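Local coordinates for probable membrane transporter protein MamO (Magnetospirillum magneticum, PDB 5HMA), which promotes magnetite formation in magnetosomes through a transition-metal-binding, protease-like domain that is probably not a protease, and is needed for activation of the protease MamE, at residues V9-P21 / E46-R59; A155-T167 / E174-H186. All blocks are in the same frame, centred on the assembly; numbering follows the deposited sequence.

Contact 1 (V9-P21 / E46-R59)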
loop_
_atom_site.group_PDB
_atom_site.type_symbol
_atom_site.label_atom_id
_atom_site.label_comp_id
_atom_site.label_asym_id
_atom_site.label_seq_id
_atom_site.Cartn_x
_atom_site.Cartn_y
_atom_site.Cartn_z
ATOM N N VAL A 9 -7.366 -4.431 1.314
ATOM C CA VAL A 9 -6.571 -3.989 0.163
ATOM C C VAL A 9 -7.472 -3.157 -0.729
ATOM O O VAL A 9 -8.500 -3.658 -1.212
ATOM C CB VAL A 9 -5.983 -5.184 -0.618
ATOM C CG1 VAL A 9 -5.104 -4.696 -1.784
ATOM C CG2 VAL A 9 -5.210 -6.085 0.314
ATOM N N VAL A 10 -7.117 -1.888 -0.925
ATOM C CA VAL A 10 -7.991 -0.968 -1.659
ATOM C C VAL A 10 -7.308 -0.434 -2.902
ATOM O O VAL A 10 -6.081 -0.523 -3.043
ATOM C CB VAL A 10 -8.448 0.226 -0.786
ATOM C CG1 VAL A 10 -9.317 -0.231 0.388
ATOM C CG2 VAL A 10 -7.240 1.055 -0.310
ATOM N N GLY A 11 -8.106 0.134 -3.803
ATOM C CA GLY A 11 -7.558 0.884 -4.919
ATOM C C GLY A 11 -7.590 2.368 -4.565
ATOM O O GLY A 11 -8.491 2.820 -3.859
ATOM N N VAL A 12 -6.613 3.125 -5.056
ATOM C CA VAL A 12 -6.579 4.564 -4.847
ATOM C C VAL A 12 -6.504 5.280 -6.196
ATOM O O VAL A 12 -5.772 4.851 -7.078
ATOM C CB VAL A 12 -5.383 4.961 -3.948
ATOM C CG1 VAL A 12 -5.327 6.457 -3.790
ATOM C CG2 VAL A 12 -5.480 4.268 -2.579
ATOM N N GLY A 13 -7.252 6.372 -6.357
ATOM C CA GLY A 13 -7.195 7.139 -7.589
ATOM C C GLY A 13 -7.887 8.484 -7.482
ATOM O O GLY A 13 -8.217 8.925 -6.379
ATOM N N GLY A 14 -8.094 9.139 -8.625
ATOM C CA GLY A 14 -8.739 10.442 -8.677
ATOM C C GLY A 14 -10.230 10.324 -8.416
ATOM O O GLY A 14 -10.746 9.223 -8.253
ATOM N N GLY A 15 -10.933 11.449 -8.392
ATOM C CA GLY A 15 -12.353 11.426 -8.070
ATOM C C GLY A 15 -13.329 11.252 -9.225
ATOM O O GLY A 15 -14.543 11.227 -8.999
ATOM N N GLY A 16 -12.825 11.129 -10.457
ATOM C CA GLY A 16 -13.716 11.030 -11.611
ATOM C C GLY A 16 -14.631 9.816 -11.530
ATOM O O GLY A 16 -14.155 8.740 -11.132
ATOM N N VAL A 17 -15.914 9.957 -11.890
ATOM C CA VAL A 17 -16.824 8.804 -11.839
ATOM C C VAL A 17 -16.325 7.625 -12.651
ATOM O O VAL A 17 -16.620 6.496 -12.305
ATOM C CB VAL A 17 -18.238 9.109 -12.352
ATOM C CG1 VAL A 17 -19.257 8.883 -11.260
ATOM C CG2 VAL A 17 -18.320 10.451 -12.974
ATOM N N ASN A 18 -15.634 7.908 -13.759
ATOM C CA ASN A 18 -15.234 6.886 -14.716
ATOM C C ASN A 18 -13.768 6.570 -14.519
ATOM O O ASN A 18 -13.137 5.978 -15.396
ATOM C CB ASN A 18 -15.503 7.334 -16.163
ATOM C CG ASN A 18 -14.851 8.667 -16.491
ATOM O OD1 ASN A 18 -14.383 9.366 -15.589
ATOM N ND2 ASN A 18 -14.832 9.037 -17.772
ATOM N N ALA A 19 -13.222 6.966 -13.372
ATOM C CA ALA A 19 -11.816 6.673 -13.071
ATOM C C ALA A 19 -11.677 5.419 -12.222
ATOM O O ALA A 19 -12.500 5.157 -11.347
ATOM C CB ALA A 19 -11.158 7.844 -12.363
ATOM N N GLY A 20 -10.621 4.664 -12.484
ATOM C CA GLY A 20 -10.271 3.510 -11.681
ATOM C C GLY A 20 -8.978 3.743 -10.920
ATOM O O GLY A 20 -8.294 4.736 -11.158
ATOM N N PRO A 21 -8.646 2.835 -9.989
ATOM C CA PRO A 21 -7.391 2.910 -9.229
ATOM C C PRO A 21 -6.173 3.092 -10.130
ATOM O O PRO A 21 -6.098 2.428 -11.169
ATOM C CB PRO A 21 -7.329 1.554 -8.516
ATOM C CG PRO A 21 -8.767 1.102 -8.420
ATOM C CD PRO A 21 -9.470 1.666 -9.616
ATOM N N GLU A 46 -8.356 15.392 -6.342
ATOM C CA GLU A 46 -9.228 14.791 -5.339
ATOM C C GLU A 46 -8.919 13.301 -5.277
ATOM O O GLU A 46 -8.508 12.706 -6.267
ATOM C CB GLU A 46 -10.702 15.043 -5.671
ATOM C CG GLU A 46 -10.967 15.185 -7.165
ATOM C CD GLU A 46 -12.449 15.190 -7.519
ATOM O OE1 GLU A 46 -13.284 15.300 -6.592
ATOM O OE2 GLU A 46 -12.778 15.080 -8.726
ATOM N N ILE A 47 -9.093 12.696 -4.113
ATOM C CA ILE A 47 -8.741 11.296 -3.958
ATOM C C ILE A 47 -9.976 10.467 -3.669
ATOM O O ILE A 47 -10.792 10.814 -2.812
ATOM C CB ILE A 47 -7.709 11.099 -2.850
ATOM C CG1 ILE A 47 -6.438 11.888 -3.169
ATOM C CG2 ILE A 47 -7.404 9.616 -2.692
ATOM C CD1 ILE A 47 -5.587 12.175 -1.959
ATOM N N SER A 48 -10.113 9.363 -4.386
ATOM C CA SER A 48 -11.195 8.443 -4.104
ATOM C C SER A 48 -10.592 7.075 -3.821
ATOM O O SER A 48 -9.657 6.642 -4.494
ATOM C CB SER A 48 -12.189 8.388 -5.269
ATOM O OG SER A 48 -13.220 7.449 -5.010
ATOM N N VAL A 49 -11.117 6.411 -2.802
ATOM C CA VAL A 49 -10.632 5.094 -2.442
ATOM C C VAL A 49 -11.664 4.066 -2.866
ATOM O O VAL A 49 -12.859 4.259 -2.639
ATOM C CB VAL A 49 -10.338 5.005 -0.935
ATOM C CG1 VAL A 49 -10.010 3.536 -0.537
ATOM C CG2 VAL A 49 -9.192 5.946 -0.583
ATOM N N GLN A 50 -11.208 2.983 -3.484
ATOM C CA GLN A 50 -12.124 1.965 -3.974
ATOM C C GLN A 50 -12.020 0.716 -3.117
ATOM O O GLN A 50 -10.948 0.123 -2.991
ATOM C CB GLN A 50 -11.842 1.655 -5.449
ATOM C CG GLN A 50 -11.596 2.948 -6.245
ATOM C CD GLN A 50 -12.207 2.936 -7.633
ATOM O OE1 GLN A 50 -12.853 1.963 -8.045
ATOM N NE2 GLN A 50 -12.001 4.029 -8.368
ATOM N N VAL A 51 -13.150 0.337 -2.532
ATOM C CA VAL A 51 -13.220 -0.712 -1.525
ATOM C C VAL A 51 -14.073 -1.847 -2.046
ATOM O O VAL A 51 -15.162 -1.616 -2.571
ATOM C CB VAL A 51 -13.797 -0.161 -0.194
ATOM C CG1 VAL A 51 -13.907 -1.277 0.869
ATOM C CG2 VAL A 51 -12.962 1.045 0.307
ATOM N N ALA A 52 -13.573 -3.073 -1.911
ATOM C CA ALA A 52 -14.315 -4.256 -2.332
ATOM C C ALA A 52 -15.372 -4.605 -1.299
ATOM O O ALA A 52 -15.108 -4.593 -0.092
ATOM C CB ALA A 52 -13.357 -5.458 -2.542
ATOM N N THR A 53 -16.580 -4.905 -1.763
ATOM C CA THR A 53 -17.630 -5.364 -0.864
ATOM C C THR A 53 -18.323 -6.544 -1.520
ATOM O O THR A 53 -18.142 -6.791 -2.707
ATOM C CB THR A 53 -18.684 -4.265 -0.548
ATOM O OG1 THR A 53 -19.636 -4.203 -1.615
ATOM C CG2 THR A 53 -18.026 -2.898 -0.362
ATOM N N THR A 54 -19.139 -7.257 -0.758
ATOM C CA THR A 54 -19.932 -8.336 -1.304
ATOM C C THR A 54 -20.953 -7.822 -2.346
ATOM O O THR A 54 -21.499 -8.603 -3.131
ATOM C CB THR A 54 -20.667 -9.095 -0.171
ATOM O OG1 THR A 54 -21.333 -8.147 0.662
ATOM C CG2 THR A 54 -19.676 -9.880 0.685
ATOM N N GLY A 55 -21.220 -6.518 -2.355
ATOM C CA GLY A 55 -22.099 -5.946 -3.364
ATOM C C GLY A 55 -21.371 -5.286 -4.533
ATOM O O GLY A 55 -21.997 -4.650 -5.377
ATOM N N GLY A 56 -20.052 -5.448 -4.595
ATOM C CA GLY A 56 -19.251 -4.770 -5.602
ATOM C C GLY A 56 -18.477 -3.591 -5.034
ATOM O O GLY A 56 -18.590 -3.271 -3.838
ATOM N N ILE A 57 -17.686 -2.947 -5.893
ATOM C CA ILE A 57 -16.820 -1.844 -5.493
ATOM C C ILE A 57 -17.618 -0.655 -4.967
ATOM O O ILE A 57 -18.558 -0.208 -5.612
ATOM C CB ILE A 57 -15.926 -1.398 -6.662
ATOM C CG1 ILE A 57 -14.975 -2.524 -7.078
ATOM C CG2 ILE A 57 -15.134 -0.169 -6.275
ATOM C CD1 ILE A 57 -13.869 -2.796 -6.046
ATOM N N ARG A 58 -17.241 -0.165 -3.786
ATOM C CA ARG A 58 -17.760 1.092 -3.258
ATOM C C ARG A 58 -16.654 2.137 -3.180
ATOM O O ARG A 58 -15.510 1.825 -2.842
ATOM C CB ARG A 58 -18.396 0.887 -1.880
ATOM C CG ARG A 58 -19.756 0.218 -1.976
ATOM C CD ARG A 58 -20.570 0.373 -0.712
ATOM N NE ARG A 58 -20.720 1.766 -0.302
ATOM C CZ ARG A 58 -21.293 2.126 0.841
ATOM N NH1 ARG A 58 -21.757 1.190 1.658
ATOM N NH2 ARG A 58 -21.404 3.408 1.174
ATOM N N ARG A 59 -16.989 3.379 -3.504
ATOM C CA ARG A 59 -15.988 4.438 -3.508
ATOM C C ARG A 59 -16.218 5.392 -2.363
ATOM O O ARG A 59 -17.353 5.697 -2.016
ATOM C CB ARG A 59 -15.999 5.184 -4.841
ATOM C CG ARG A 59 -15.527 4.284 -5.963
ATOM C CD ARG A 59 -15.547 4.970 -7.287
ATOM N NE ARG A 59 -14.508 5.985 -7.407
ATOM C CZ ARG A 59 -14.316 6.694 -8.513
ATOM N NH1 ARG A 59 -15.095 6.473 -9.567
ATOM N NH2 ARG A 59 -13.358 7.614 -8.570
HETATM O O HOH W 1 -11.100 -3.444 -0.244
HETATM O O HOH W 2 -10.448 6.451 -7.939
HETATM O O HOH W 3 -17.889 5.614 -9.941
#
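V10 lies against V49, its CB 3.7 Å from V49 CG1, while V10 CG1 touches V51 CG2, the two side chains side by side. Farther along, V12 CG1 meets I47 CG2 at 3.9 Å. These contacts sit on the seam where the antiparallel strands 9-13 and 47-51 close the six-stranded barrel of a trypsin-like fold. Along the seam G11 and G13 form hydrogen-bonded pairs with Q50 and S48, the shortest bond being Q50 N to G11 O at 2.7 Å. Both glycines leave room for the returning loop: a CB on G11 would run into P21 CG, and one on G13 into G20 O. The P21 and Q50 side chains cross at about a right angle, P21 CD 3.6 Å from Q50 CD. The bend of Q50 at chi2 (-141°) carries NE2 to A19 O at 3.2 Å, the oxygen lying in the plane of the Q50 amide, and a water links the same nitrogen to G14 O. NE2 also lies over one R59 guanidinium face, offset toward its rim. Farther out NH1 and NH2 of R59 grip G16 O end-on, each at 2.9 Å, and A19 N makes a third donor to that oxygen within the G16-A19 turn. A leucine in place of R59 would probably leave G16 O only the A19 amide of these donors, tying the turn less firmly. R59 NE, in turn, donates to S48 OG at 3.1 Å.

Contact 2 (A155-T167 / E174-H186). With NI (nickel (II) ion), chain C.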
loop_
_atom_site.group_PDB
_atom_site.type_symbol
_atom_site.label_atom_id
_atom_site.label_comp_id
_atom_site.label_asym_id
_atom_site.label_seq_id
_atom_site.Cartn_x
_atom_site.Cartn_y
_atom_site.Cartn_z
ATOM N N ALA A 155 3.169 -14.730 5.897
ATOM C CA ALA A 155 2.272 -15.848 5.684
ATOM C C ALA A 155 1.125 -15.866 6.700
ATOM O O ALA A 155 0.122 -16.554 6.511
ATOM C CB ALA A 155 3.061 -17.153 5.737
ATOM N N GLN A 156 1.263 -15.116 7.787
ATOM C CA GLN A 156 0.181 -15.058 8.769
ATOM C C GLN A 156 -0.792 -13.913 8.458
ATOM O O GLN A 156 -1.784 -13.740 9.146
ATOM C CB GLN A 156 0.736 -14.907 10.195
ATOM C CG GLN A 156 1.276 -16.202 10.812
ATOM C CD GLN A 156 2.595 -16.647 10.188
ATOM O OE1 GLN A 156 3.557 -15.872 10.112
ATOM N NE2 GLN A 156 2.642 -17.901 9.737
ATOM N N GLY A 157 -0.506 -13.128 7.427
ATOM C CA GLY A 157 -1.380 -12.016 7.086
ATOM C C GLY A 157 -1.046 -10.725 7.812
ATOM O O GLY A 157 -1.748 -9.732 7.659
ATOM N N ASP A 158 0.019 -10.734 8.611
ATOM C CA ASP A 158 0.473 -9.510 9.274
ATOM C C ASP A 158 1.024 -8.514 8.259
ATOM O O ASP A 158 1.733 -8.892 7.316
ATOM C CB ASP A 158 1.545 -9.823 10.312
ATOM C CG ASP A 158 1.073 -10.821 11.353
ATOM O OD1 ASP A 158 -0.136 -10.814 11.660
ATOM O OD2 ASP A 158 1.909 -11.607 11.856
ATOM N N LEU A 159 0.699 -7.242 8.445
ATOM C CA LEU A 159 1.250 -6.191 7.592
ATOM C C LEU A 159 2.759 -6.111 7.820
ATOM O O LEU A 159 3.195 -5.966 8.960
ATOM C CB LEU A 159 0.591 -4.849 7.901
ATOM C CG LEU A 159 1.045 -3.663 7.046
ATOM C CD1 LEU A 159 0.692 -3.906 5.590
ATOM C CD2 LEU A 159 0.387 -2.390 7.527
ATOM N N VAL A 160 3.569 -6.216 6.766
ATOM C CA VAL A 160 5.007 -6.044 6.979
ATOM C C VAL A 160 5.524 -4.829 6.226
ATOM O O VAL A 160 6.627 -4.349 6.497
ATOM C CB VAL A 160 5.814 -7.315 6.610
ATOM C CG1 VAL A 160 5.386 -8.477 7.505
ATOM C CG2 VAL A 160 5.661 -7.682 5.154
ATOM N N GLY A 161 4.724 -4.299 5.310
ATOM C CA GLY A 161 5.136 -3.090 4.623
ATOM C C GLY A 161 4.234 -2.611 3.505
ATOM O O GLY A 161 3.190 -3.193 3.234
ATOM N N ILE A 162 4.661 -1.533 2.861
ATOM C CA ILE A 162 3.937 -0.911 1.763
ATOM C C ILE A 162 4.822 -0.937 0.518
ATOM O O ILE A 162 5.969 -0.491 0.548
ATOM C CB ILE A 162 3.526 0.532 2.113
ATOM C CG1 ILE A 162 2.591 0.547 3.328
ATOM C CG2 ILE A 162 2.894 1.191 0.899
ATOM C CD1 ILE A 162 1.240 -0.113 3.070
ATOM N N ASN A 163 4.283 -1.447 -0.581
ATOM C CA ASN A 163 5.101 -1.733 -1.745
ATOM C C ASN A 163 5.261 -0.559 -2.697
ATOM O O ASN A 163 4.398 0.317 -2.778
ATOM C CB ASN A 163 4.514 -2.935 -2.473
ATOM C CG ASN A 163 4.604 -4.192 -1.634
ATOM O OD1 ASN A 163 5.648 -4.459 -1.021
ATOM N ND2 ASN A 163 3.517 -4.956 -1.572
ATOM N N ILE A 164 6.399 -0.548 -3.385
ATOM C CA ILE A 164 6.717 0.415 -4.431
ATOM C C ILE A 164 7.293 -0.354 -5.607
ATOM O O ILE A 164 8.343 -0.995 -5.475
ATOM C CB ILE A 164 7.721 1.471 -3.963
ATOM C CG1 ILE A 164 7.205 2.216 -2.721
ATOM C CG2 ILE A 164 8.063 2.427 -5.122
ATOM C CD1 ILE A 164 8.185 3.269 -2.180
ATOM N N ALA A 165 6.612 -0.306 -6.749
ATOM C CA ALA A 165 7.180 -0.874 -7.973
ATOM C C ALA A 165 8.130 0.123 -8.599
ATOM O O ALA A 165 7.744 1.260 -8.863
ATOM C CB ALA A 165 6.087 -1.249 -8.955
ATOM N N ALA A 166 9.371 -0.284 -8.832
ATOM C CA ALA A 166 10.317 0.606 -9.497
ATOM C C ALA A 166 10.780 -0.018 -10.799
ATOM O O ALA A 166 10.645 -1.222 -11.001
ATOM C CB ALA A 166 11.498 0.915 -8.601
ATOM N N THR A 167 11.308 0.816 -11.684
ATOM C CA THR A 167 11.834 0.383 -12.972
ATOM C C THR A 167 13.346 0.243 -12.891
ATOM O O THR A 167 14.013 1.141 -12.395
ATOM C CB THR A 167 11.484 1.391 -14.082
ATOM O OG1 THR A 167 10.065 1.446 -14.255
ATOM C CG2 THR A 167 12.107 0.981 -15.386
ATOM N N GLU A 174 11.072 -3.910 -10.689
ATOM C CA GLU A 174 11.732 -4.344 -9.467
ATOM C C GLU A 174 10.856 -4.009 -8.274
ATOM O O GLU A 174 10.238 -2.942 -8.234
ATOM C CB GLU A 174 13.103 -3.672 -9.318
ATOM C CG GLU A 174 14.072 -3.917 -10.470
ATOM C CD GLU A 174 14.450 -5.386 -10.626
ATOM O OE1 GLU A 174 14.329 -6.151 -9.640
ATOM O OE2 GLU A 174 14.869 -5.777 -11.739
ATOM N N GLY A 175 10.809 -4.903 -7.291
ATOM C CA GLY A 175 9.964 -4.688 -6.131
ATOM C C GLY A 175 10.655 -4.117 -4.902
ATOM O O GLY A 175 11.647 -4.662 -4.415
ATOM N N PHE A 176 10.128 -3.008 -4.395
ATOM C CA PHE A 176 10.618 -2.433 -3.149
ATOM C C PHE A 176 9.505 -2.396 -2.121
ATOM O O PHE A 176 8.323 -2.485 -2.474
ATOM C CB PHE A 176 11.177 -1.037 -3.395
ATOM C CG PHE A 176 12.460 -1.048 -4.151
ATOM C CD1 PHE A 176 12.465 -1.238 -5.527
ATOM C CD2 PHE A 176 13.672 -0.914 -3.488
ATOM C CE1 PHE A 176 13.656 -1.279 -6.234
ATOM C CE2 PHE A 176 14.881 -0.942 -4.196
ATOM C CZ PHE A 176 14.868 -1.128 -5.568
ATOM N N THR A 177 9.873 -2.278 -0.847
ATOM C CA THR A 177 8.879 -2.217 0.220
ATOM C C THR A 177 9.346 -1.346 1.379
ATOM O O THR A 177 10.435 -1.564 1.925
ATOM C CB THR A 177 8.540 -3.621 0.794
ATOM O OG1 THR A 177 8.081 -4.487 -0.253
ATOM C CG2 THR A 177 7.455 -3.492 1.855
ATOM N N VAL A 178 8.516 -0.368 1.748
ATOM C CA VAL A 178 8.721 0.420 2.960
ATOM C C VAL A 178 8.293 -0.403 4.170
ATOM O O VAL A 178 7.138 -0.792 4.262
ATOM C CB VAL A 178 7.932 1.727 2.914
ATOM C CG1 VAL A 178 8.285 2.595 4.125
ATOM C CG2 VAL A 178 8.171 2.465 1.587
ATOM N N PRO A 179 9.223 -0.683 5.101
ATOM C CA PRO A 179 8.871 -1.490 6.283
ATOM C C PRO A 179 7.728 -0.879 7.099
ATOM O O PRO A 179 7.667 0.338 7.252
ATOM C CB PRO A 179 10.170 -1.511 7.098
ATOM C CG PRO A 179 11.244 -1.317 6.085
ATOM C CD PRO A 179 10.661 -0.380 5.041
ATOM N N ALA A 180 6.839 -1.715 7.624
ATOM C CA ALA A 180 5.657 -1.221 8.322
ATOM C C ALA A 180 6.008 -0.427 9.585
ATOM O O ALA A 180 5.228 0.414 10.018
ATOM C CB ALA A 180 4.728 -2.376 8.666
ATOM N N GLN A 181 7.178 -0.681 10.166
ATOM C CA GLN A 181 7.591 0.039 11.373
ATOM C C GLN A 181 7.704 1.544 11.120
ATOM O O GLN A 181 7.519 2.364 12.028
ATOM C CB GLN A 181 8.923 -0.508 11.899
ATOM C CG GLN A 181 9.405 0.152 13.192
ATOM C CD GLN A 181 8.349 0.142 14.298
ATOM O OE1 GLN A 181 7.543 -0.790 14.410
ATOM N NE2 GLN A 181 8.351 1.190 15.120
ATOM N N VAL A 182 8.007 1.896 9.875
ATOM C CA VAL A 182 8.095 3.289 9.461
ATOM C C VAL A 182 6.746 3.973 9.675
ATOM O O VAL A 182 6.681 5.121 10.117
ATOM C CB VAL A 182 8.567 3.388 7.994
ATOM C CG1 VAL A 182 8.189 4.727 7.381
ATOM C CG2 VAL A 182 10.077 3.132 7.905
ATOM N N ILE A 183 5.666 3.254 9.388
ATOM C CA ILE A 183 4.324 3.773 9.616
ATOM C C ILE A 183 4.099 4.112 11.083
ATOM O O ILE A 183 3.675 5.217 11.420
ATOM C CB ILE A 183 3.257 2.776 9.148
ATOM C CG1 ILE A 183 3.417 2.470 7.658
ATOM C CG2 ILE A 183 1.860 3.311 9.439
ATOM C CD1 ILE A 183 2.489 1.359 7.177
ATOM N N VAL A 184 4.376 3.147 11.953
ATOM C CA VAL A 184 4.171 3.317 13.384
ATOM C C VAL A 184 4.882 4.551 13.933
ATOM O O VAL A 184 4.275 5.374 14.627
ATOM C CB VAL A 184 4.636 2.070 14.141
ATOM C CG1 VAL A 184 4.417 2.251 15.643
ATOM C CG2 VAL A 184 3.925 0.829 13.606
ATOM N N SER A 185 6.167 4.675 13.615
ATOM C CA SER A 185 7.012 5.706 14.216
ATOM C C SER A 185 6.758 7.096 13.638
ATOM O O SER A 185 6.923 8.098 14.333
ATOM C CB SER A 185 8.485 5.338 14.050
ATOM O OG SER A 185 8.784 5.104 12.689
ATOM N N HIS A 186 6.353 7.159 12.373
ATOM C CA HIS A 186 6.104 8.449 11.734
ATOM C C HIS A 186 4.634 8.860 11.876
ATOM O O HIS A 186 4.204 9.865 11.309
ATOM C CB HIS A 186 6.522 8.417 10.254
ATOM C CG HIS A 186 8.009 8.369 10.042
ATOM N ND1 HIS A 186 8.739 7.202 10.130
ATOM C CD2 HIS A 186 8.904 9.347 9.754
ATOM C CE1 HIS A 186 10.016 7.461 9.908
ATOM N NE2 HIS A 186 10.142 8.754 9.676
HETATM NI NI NI C . 12.029 8.545 8.641
HETATM O O HOH W 4 11.501 10.412 7.605
HETATM O O HOH W 5 12.522 6.643 9.647
HETATM O O HOH W 6 13.906 8.505 7.438
#
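I162, N163, I164 and A166 pair with V178, T177, F176 and E174 in a long antiparallel hairpin of the second trypsin-like barrel. Two backbone bonds join each of the pairs I162-V178, I164-F176 and A166-E174, and A180 N adds one to V160 O, from above the carbonyl plane. Apolar contacts share one face: I164 CD1 lies 3.9 Å from V178 CG2, and A166 CB is equally far from F176 CD1. Past the strand end, I183 CD1 comes to I162 CG1 at 3.9 Å, the two side chains at about a right angle. The other face carries one polar link: T177 OG1, turned anti to its own carbonyl carbon (chi1 -57°), lies beside N163 and donates to N163 OD1 at 2.6 Å, nearly in line with the C=O bond. As for the metal, H186 ND1 gives its hydrogen to V182 O at 2.9 Å, which steadies the ring as NE2 binds nickel at 2.2 Å; three waters and H71 are the other ligands. F176 and V178 pack on strand 131-139 and I164 on strand 124-128, while V160 and G161 form a classic bulge opposite L152 of strand 151-153, and helix 180-185 carries V182 against H71.

How the contacts relate
From the N terminus, contact 1 comes first: 24 residues separate its segments, and strands 23-29 and 33-37 with helix 38-41 fill that loop; the pairing joins the two strands at the ends of the sheet order, 9-13 and 47-51, closing the six-stranded barrel. Contact 2 follows in series, a hairpin with six residues between its segments, in the second sheet. The two neither nest nor cross; their centres are 22 Å apart and their nearest atoms about 8 Å. V9 of contact 1 bonds to R106 and packs on F104 of strand 100-106, in the sheet of contact 2. Nickel makes another tie: H71 lies between barrel strands 58-68 and 73-78, and H186 follows the helix of contact 2.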